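Local coordinates for HydG protein (Carboxydothermus hydrogenoformans, PDB 4RTB), which serves as a radical SAM maturase of [FeFe]-hydrogenase, a CO/CN synthase that carries a [4Fe-4S] cluster and binds S-adenosylmethionine, at residues A[259-262]-A[263-267]; A[371-375]-A[376-380]; A[311-314]-A[315-319]. All blocks are in the same frame, centred on the assembly; numbering follows the deposited sequence.

Interaction 1 of 3, residues A[259-262]-A[263-267]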
loop_
_atom_site.group_PDB
_atom_site.type_symbol
_atom_site.label_atom_id
_atom_site.label_comp_id
_atom_site.label_asym_id
_atom_site.label_seq_id
_atom_site.Cartn_x
_atom_site.Cartn_y
_atom_site.Cartn_z
ATOM N N PHE A 259 1.722 18.639 -2.473
ATOM C CA PHE A 259 0.441 18.826 -1.814
ATOM C C PHE A 259 -0.165 17.508 -1.338
ATOM O O PHE A 259 -0.691 17.432 -0.229
ATOM C CB PHE A 259 -0.535 19.542 -2.745
ATOM C CG PHE A 259 -1.796 19.983 -2.067
ATOM C CD1 PHE A 259 -1.869 21.224 -1.459
ATOM C CD2 PHE A 259 -2.904 19.156 -2.030
ATOM C CE1 PHE A 259 -3.028 21.633 -0.830
ATOM C CE2 PHE A 259 -4.062 19.559 -1.399
ATOM C CZ PHE A 259 -4.126 20.800 -0.801
ATOM N N GLU A 260 -0.101 16.478 -2.178
ATOM C CA GLU A 260 -0.653 15.173 -1.827
ATOM C C GLU A 260 0.145 14.520 -0.696
ATOM O O GLU A 260 -0.432 13.930 0.224
ATOM C CB GLU A 260 -0.691 14.254 -3.054
ATOM C CG GLU A 260 -2.090 13.997 -3.612
ATOM C CD GLU A 260 -2.572 15.088 -4.556
ATOM O OE1 GLU A 260 -2.036 15.187 -5.681
ATOM O OE2 GLU A 260 -3.493 15.842 -4.176
ATOM N N LEU A 261 1.470 14.631 -0.774
ATOM C CA LEU A 261 2.352 14.138 0.281
ATOM C C LEU A 261 2.032 14.795 1.618
ATOM O O LEU A 261 1.921 14.120 2.644
ATOM C CB LEU A 261 3.817 14.388 -0.082
ATOM C CG LEU A 261 4.831 14.257 1.060
ATOM C CD1 LEU A 261 4.855 12.837 1.605
ATOM C CD2 LEU A 261 6.213 14.681 0.593
ATOM N N LEU A 262 1.902 16.118 1.591
ATOM C CA LEU A 262 1.453 16.880 2.750
ATOM C C LEU A 262 0.113 16.360 3.278
ATOM O O LEU A 262 -0.058 16.133 4.482
ATOM C CB LEU A 262 1.331 18.360 2.384
ATOM C CG LEU A 262 2.379 19.368 2.858
ATOM C CD1 LEU A 262 3.696 18.690 3.184
ATOM C CD2 LEU A 262 2.575 20.435 1.794
ATOM N N GLY A 263 -0.827 16.165 2.358
ATOM C CA GLY A 263 -2.175 15.747 2.697
ATOM C C GLY A 263 -2.256 14.397 3.380
ATOM O O GLY A 263 -3.038 14.222 4.314
ATOM N N VAL A 264 -1.460 13.440 2.914
ATOM C CA VAL A 264 -1.452 12.112 3.519
ATOM C C VAL A 264 -0.994 12.169 4.973
ATOM O O VAL A 264 -1.646 11.620 5.866
ATOM C CB VAL A 264 -0.545 11.146 2.743
ATOM C CG1 VAL A 264 -0.365 9.852 3.517
ATOM C CG2 VAL A 264 -1.124 10.872 1.371
ATOM N N ILE A 265 0.127 12.842 5.204
ATOM C CA ILE A 265 0.668 12.974 6.548
ATOM C C ILE A 265 -0.316 13.713 7.451
ATOM O O ILE A 265 -0.525 13.321 8.601
ATOM C CB ILE A 265 2.024 13.707 6.542
ATOM C CG1 ILE A 265 3.001 12.998 5.600
ATOM C CG2 ILE A 265 2.598 13.774 7.948
ATOM C CD1 ILE A 265 4.353 13.664 5.506
ATOM N N ALA A 266 -0.931 14.766 6.920
ATOM C CA ALA A 266 -1.945 15.506 7.667
ATOM C C ALA A 266 -3.117 14.602 8.039
ATOM O O ALA A 266 -3.670 14.701 9.137
ATOM C CB ALA A 266 -2.433 16.699 6.861
ATOM N N HIS A 267 -3.478 13.718 7.116
ATOM C CA HIS A 267 -4.595 12.800 7.292
ATOM C C HIS A 267 -4.315 11.797 8.408
ATOM O O HIS A 267 -5.131 11.620 9.320
ATOM C CB HIS A 267 -4.883 12.073 5.975
ATOM C CG HIS A 267 -6.239 11.451 5.910
ATOM N ND1 HIS A 267 -6.715 10.815 4.776
ATOM C CD2 HIS A 267 -7.232 11.361 6.825
ATOM C CE1 HIS A 267 -7.929 10.364 5.003
ATOM N NE2 HIS A 267 -8.270 10.680 6.244
#
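In helix 257-275, the helix of the beta-alpha-beta unit that links strands 246-249 and 281-283, the turn 259-262 packs and bonds onto the next turn, 263-267, through Leu-261 and Ile-265 and through successive i to i+4 hydrogen bonds. Gly-263 N donates to Phe-259 O at 2.9 Å, Val-264 N to Glu-260 O at 2.9 Å, and Ala-266 N to Leu-262 O at 2.9 Å. The bond from Ile-265 N to Leu-261 O is weak and stretched to 3.4 Å, although its N-H points almost straight at the oxygen (175°). Leu-261 and Ile-265, one turn apart, run alongside each other and point the same way, their methyls CD1 and CD1 meeting at 4.0 Å. Leu-261 has CG anti to the backbone N (chi1 165°), whereas Ile-265 carries CG1 beside its own N (chi1 -55°), which brings CG1 and CD1 back over the Leu-261 carbonyl. The pair makes a continuous apolar ridge, taken up by helix 62-70 and helix 303-316. On another flank Phe-259 meets Tyr-33 of helix 23-39 edge-to-face. The buried carboxylate of Glu-260 is turned from the next turn: its OE2 is gripped by Ser-210 OG and Tyr-211 N, of the two residues that follow Glu-209, which binds S-adenosylmethionine. Two bonds on one oxygen should limit rotation of the carboxylate, and the Glu-260 side chain lies about 10 Å from the bound S-adenosylmethionine. A buried, largely apolar stretch of helix, 259-267, from which Glu-260 reaches the loop that follows Glu-209, is consistent with an outer helix of the (beta-alpha) barrel of radical SAM enzymes.

Interaction 2 of 3, residues A[371-375]-A[376-380]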
loop_
_atom_site.group_PDB
_atom_site.type_symbol
_atom_site.label_atom_id
_atom_site.label_comp_id
_atom_site.label_asym_id
_atom_site.label_seq_id
_atom_site.Cartn_x
_atom_site.Cartn_y
_atom_site.Cartn_z
ATOM N N ASP A 371 3.126 -8.419 -19.176
ATOM C CA ASP A 371 4.428 -8.835 -18.675
ATOM C C ASP A 371 4.331 -9.299 -17.224
ATOM O O ASP A 371 4.993 -8.753 -16.340
ATOM C CB ASP A 371 5.440 -7.696 -18.799
ATOM C CG ASP A 371 6.815 -8.183 -19.210
ATOM O OD1 ASP A 371 7.464 -8.884 -18.405
ATOM O OD2 ASP A 371 7.249 -7.861 -20.335
ATOM N N HIS A 372 3.495 -10.303 -16.990
ATOM C CA HIS A 372 3.348 -10.910 -15.671
ATOM C C HIS A 372 4.653 -11.565 -15.220
ATOM O O HIS A 372 5.335 -12.210 -16.015
ATOM C CB HIS A 372 2.211 -11.939 -15.685
ATOM C CG HIS A 372 2.421 -13.065 -16.656
ATOM N ND1 HIS A 372 2.824 -12.862 -17.957
ATOM C CD2 HIS A 372 2.255 -14.402 -16.517
ATOM C CE1 HIS A 372 2.917 -14.027 -18.574
ATOM N NE2 HIS A 372 2.574 -14.977 -17.725
ATOM N N ARG A 373 5.007 -11.388 -13.949
ATOM C CA ARG A 373 6.210 -12.014 -13.405
ATOM C C ARG A 373 5.869 -13.010 -12.298
ATOM O O ARG A 373 4.885 -12.839 -11.580
ATOM C CB ARG A 373 7.188 -10.954 -12.886
ATOM C CG ARG A 373 6.596 -9.957 -11.903
ATOM C CD ARG A 373 7.699 -9.191 -11.182
ATOM N NE ARG A 373 7.505 -7.744 -11.235
ATOM C CZ ARG A 373 8.421 -6.883 -11.672
ATOM N NH1 ARG A 373 9.601 -7.321 -12.092
ATOM N NH2 ARG A 373 8.158 -5.584 -11.685
ATOM N N SER A 374 6.689 -14.050 -12.164
ATOM C CA SER A 374 6.397 -15.148 -11.243
ATOM C C SER A 374 6.843 -14.866 -9.814
ATOM O O SER A 374 7.891 -14.269 -9.593
ATOM C CB SER A 374 7.056 -16.438 -11.728
ATOM O OG SER A 374 6.935 -17.459 -10.753
ATOM N N LEU A 375 6.047 -15.327 -8.852
ATOM C CA LEU A 375 6.315 -15.089 -7.435
ATOM C C LEU A 375 7.666 -15.649 -6.995
ATOM O O LEU A 375 8.419 -14.978 -6.284
ATOM C CB LEU A 375 5.198 -15.689 -6.577
ATOM C CG LEU A 375 5.366 -15.584 -5.058
ATOM C CD1 LEU A 375 5.396 -14.130 -4.612
ATOM C CD2 LEU A 375 4.261 -16.345 -4.337
ATOM N N ALA A 376 7.969 -16.873 -7.421
ATOM C CA ALA A 376 9.229 -17.523 -7.068
ATOM C C ALA A 376 10.434 -16.697 -7.514
ATOM O O ALA A 376 11.420 -16.582 -6.784
ATOM C CB ALA A 376 9.292 -18.917 -7.672
ATOM N N GLU A 377 10.347 -16.124 -8.711
ATOM C CA GLU A 377 11.410 -15.277 -9.238
ATOM C C GLU A 377 11.680 -14.077 -8.337
ATOM O O GLU A 377 12.818 -13.845 -7.925
ATOM C CB GLU A 377 11.065 -14.799 -10.651
ATOM C CG GLU A 377 11.594 -15.703 -11.754
ATOM C CD GLU A 377 10.936 -15.444 -13.097
ATOM O OE1 GLU A 377 10.698 -14.263 -13.434
ATOM O OE2 GLU A 377 10.651 -16.427 -13.813
ATOM N N ILE A 378 10.634 -13.319 -8.022
ATOM C CA ILE A 378 10.806 -12.110 -7.229
ATOM C C ILE A 378 11.191 -12.451 -5.793
ATOM O O ILE A 378 11.806 -11.636 -5.110
ATOM C CB ILE A 378 9.532 -11.225 -7.242
ATOM C CG1 ILE A 378 8.699 -11.418 -5.973
ATOM C CG2 ILE A 378 8.706 -11.476 -8.493
ATOM C CD1 ILE A 378 8.683 -10.205 -5.072
ATOM N N VAL A 379 10.838 -13.651 -5.338
ATOM C CA VAL A 379 11.257 -14.100 -4.013
ATOM C C VAL A 379 12.752 -14.385 -4.032
ATOM O O VAL A 379 13.471 -14.051 -3.091
ATOM C CB VAL A 379 10.487 -15.357 -3.556
ATOM C CG1 VAL A 379 11.178 -16.017 -2.375
ATOM C CG2 VAL A 379 9.056 -14.996 -3.200
ATOM N N GLU A 380 13.204 -15.001 -5.118
ATOM C CA GLU A 380 14.624 -15.226 -5.359
ATOM C C GLU A 380 15.385 -13.901 -5.312
ATOM O O GLU A 380 16.345 -13.740 -4.546
ATOM C CB GLU A 380 14.816 -15.908 -6.714
ATOM C CG GLU A 380 15.925 -16.938 -6.784
ATOM C CD GLU A 380 15.843 -17.767 -8.054
ATOM O OE1 GLU A 380 14.893 -17.558 -8.841
ATOM O OE2 GLU A 380 16.723 -18.628 -8.265
#
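The carbonyl O of Leu-375 accepts the N-H of Val-379 at 2.9 Å, in the first turn of helix 375-384. One residue earlier, Ser-374 O takes the N-H of Ile-378 in a weak bond of 3.3 Å. Ser-374 sits at the N-cap, where the chain passes from loop into helix, and its OG, anti to the backbone N (chi1 172°), lies 4.1 Å from Ala-376 CB. Glu-377, extended beyond CG, brings OE2 to 4.2 Å from Ser-374 CB; an acid here probably interacts favourably with the positive end of the helix dipole. The apolar side is made by Leu-375 and Val-379, whose side chains cross obliquely with Leu-375 CD1 4.0 Å from Val-379 CG2. Both lie against Tyr-429 of helix 419-432, so this face is buried between helices. Before the cap, the aliphatic part of Arg-373 crosses Ile-378 at about a right angle, its CD 3.7 Å from Ile-378 CG2. Arg-333 of helix 330-339 touches both of these side chains. The arrangement is that of a serine at the N-cap position leading into an amphipathic helix, with Glu-377 in its first turn and a leucine-valine pair turned into the protein.

Interaction 3 of 3, residues A[311-314]-A[315-319]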
loop_
_atom_site.group_PDB
_atom_site.type_symbol
_atom_site.label_atom_id
_atom_site.label_comp_id
_atom_site.label_asym_id
_atom_site.label_seq_id
_atom_site.Cartn_x
_atom_site.Cartn_y
_atom_site.Cartn_z
ATOM N N ALA A 311 10.536 7.996 1.315
ATOM C CA ALA A 311 11.492 8.282 2.377
ATOM C C ALA A 311 10.849 9.168 3.429
ATOM O O ALA A 311 10.853 8.843 4.618
ATOM C CB ALA A 311 12.738 8.941 1.816
ATOM N N LEU A 312 10.297 10.290 2.978
ATOM C CA LEU A 312 9.624 11.231 3.862
ATOM C C LEU A 312 8.454 10.590 4.597
ATOM O O LEU A 312 8.239 10.848 5.772
ATOM C CB LEU A 312 9.146 12.444 3.071
ATOM C CG LEU A 312 10.234 13.486 2.829
ATOM C CD1 LEU A 312 9.834 14.425 1.714
ATOM C CD2 LEU A 312 10.500 14.256 4.112
ATOM N N LEU A 313 7.702 9.750 3.899
ATOM C CA LEU A 313 6.602 9.029 4.521
ATOM C C LEU A 313 7.112 8.065 5.585
ATOM O O LEU A 313 6.535 7.972 6.670
ATOM C CB LEU A 313 5.792 8.277 3.467
ATOM C CG LEU A 313 4.649 9.073 2.837
ATOM C CD1 LEU A 313 4.540 8.758 1.363
ATOM C CD2 LEU A 313 3.339 8.767 3.545
ATOM N N ARG A 314 8.196 7.356 5.281
ATOM C CA ARG A 314 8.774 6.438 6.256
ATOM C C ARG A 314 9.276 7.170 7.502
ATOM O O ARG A 314 9.086 6.697 8.625
ATOM C CB ARG A 314 9.915 5.627 5.635
ATOM C CG ARG A 314 10.718 4.796 6.638
ATOM C CD ARG A 314 10.067 3.451 6.974
ATOM N NE ARG A 314 8.782 3.583 7.656
ATOM C CZ ARG A 314 7.635 3.108 7.184
ATOM N NH1 ARG A 314 7.609 2.458 6.029
ATOM N NH2 ARG A 314 6.515 3.278 7.871
ATOM N N ILE A 315 9.904 8.325 7.308
ATOM C CA ILE A 315 10.496 9.048 8.429
ATOM C C ILE A 315 9.435 9.819 9.223
ATOM O O ILE A 315 9.600 10.053 10.419
ATOM C CB ILE A 315 11.630 10.006 7.947
ATOM C CG1 ILE A 315 12.466 10.518 9.127
ATOM C CG2 ILE A 315 11.073 11.153 7.120
ATOM C CD1 ILE A 315 12.099 11.916 9.609
ATOM N N MET A 316 8.333 10.179 8.571
ATOM C CA MET A 316 7.270 10.927 9.242
ATOM C C MET A 316 6.287 10.020 9.978
ATOM O O MET A 316 5.871 10.327 11.094
ATOM C CB MET A 316 6.517 11.810 8.241
ATOM C CG MET A 316 7.305 13.017 7.719
ATOM S SD MET A 316 7.346 14.454 8.811
ATOM C CE MET A 316 8.522 13.934 10.051
ATOM N N LEU A 317 5.918 8.907 9.353
ATOM C CA LEU A 317 5.043 7.927 9.989
ATOM C C LEU A 317 5.753 6.585 10.087
ATOM O O LEU A 317 5.474 5.673 9.309
ATOM C CB LEU A 317 3.741 7.785 9.208
ATOM C CG LEU A 317 3.050 9.102 8.866
ATOM C CD1 LEU A 317 2.270 8.964 7.572
ATOM C CD2 LEU A 317 2.145 9.547 10.004
ATOM N N PRO A 318 6.674 6.462 11.054
ATOM C CA PRO A 318 7.579 5.311 11.162
ATOM C C PRO A 318 6.862 3.993 11.442
ATOM O O PRO A 318 7.224 2.972 10.855
ATOM C CB PRO A 318 8.491 5.696 12.333
ATOM C CG PRO A 318 7.679 6.637 13.148
ATOM C CD PRO A 318 6.844 7.405 12.172
ATOM N N TYR A 319 5.860 4.015 12.315
ATOM C CA TYR A 319 5.142 2.797 12.679
ATOM C C TYR A 319 3.972 2.528 11.734
ATOM O O TYR A 319 3.187 1.604 11.947
ATOM C CB TYR A 319 4.653 2.881 14.127
ATOM C CG TYR A 319 5.778 2.981 15.133
ATOM C CD1 TYR A 319 6.262 4.216 15.545
ATOM C CD2 TYR A 319 6.363 1.838 15.664
ATOM C CE1 TYR A 319 7.296 4.311 16.461
ATOM C CE2 TYR A 319 7.398 1.924 16.582
ATOM C CZ TYR A 319 7.860 3.162 16.976
ATOM O OH TYR A 319 8.886 3.251 17.887
#
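Ile-315 N donates to Ala-311 O at 2.9 Å, continuing the helix 303-316, and Ile-315 CG2 comes within 4.4 Å of Leu-312 CD2. Met-316 follows with N to Leu-312 O at 2.9 Å; its CG stands beside its own backbone N (chi1 -71°), laying the start of the side chain back along the Leu-312 carbonyl, while the bent remainder leads off toward helix 62-70. At Leu-317 the backbone leaves helical geometry, yet its N still reaches Leu-313 O at 2.9 Å and so closes the last turn. The two leucine side chains cross at a slant, Leu-317 CD1 lying 4.2 Å from Leu-313 CD2. Pro-318 has no N-H to continue the series; instead its CA makes a C-H...O contact with Arg-314 O at 3.3 Å. The Arg-314 side chain, bent at CB-CG and CG-CD, curls forward over the end of the helix, placing NH2 3.0 Å from Leu-317 O and 3.1 Å from Pro-318 O. Both bonds are weak and oblique to the guanidinium plane, and the position of NH2 is somewhat doubtful; NH1 turns to Gly-340 O, also weakly. Replacing Arg-314 with alanine would probably leave the carbonyls of Leu-317 and Pro-318 without this cationic donor and the turn after the helix less firmly tied. Where main-chain N-H groups run out, a positive charge beside the carbonyls just past the helix may help offset the negative end of its dipole.

Overall arrangement
Interactions 1 and 3 belong to neighbouring helices, 257-275 and 303-316, and touch directly: Ile-265 CD1 lies 3.7 Å from Met-316 CG, and Leu-261 and Val-264 pack on Leu-312 and Leu-313. Their centres are 12 Å apart. Interaction 1 is wholly buried and mid-helix, relying on backbone bonds and hydrocarbon, with one buried acid bonded outside the helix. Interaction 3, partly buried, lies where a helix ends, and there an arginine reaches two carbonyls through weak, less certain bonds. Interaction 2 stands apart, its centre 33 Å from that of interaction 1 across the chain's centre; partly exposed, it has an acid near a helix start, probably the converse of the arginine at the finish of 311-319.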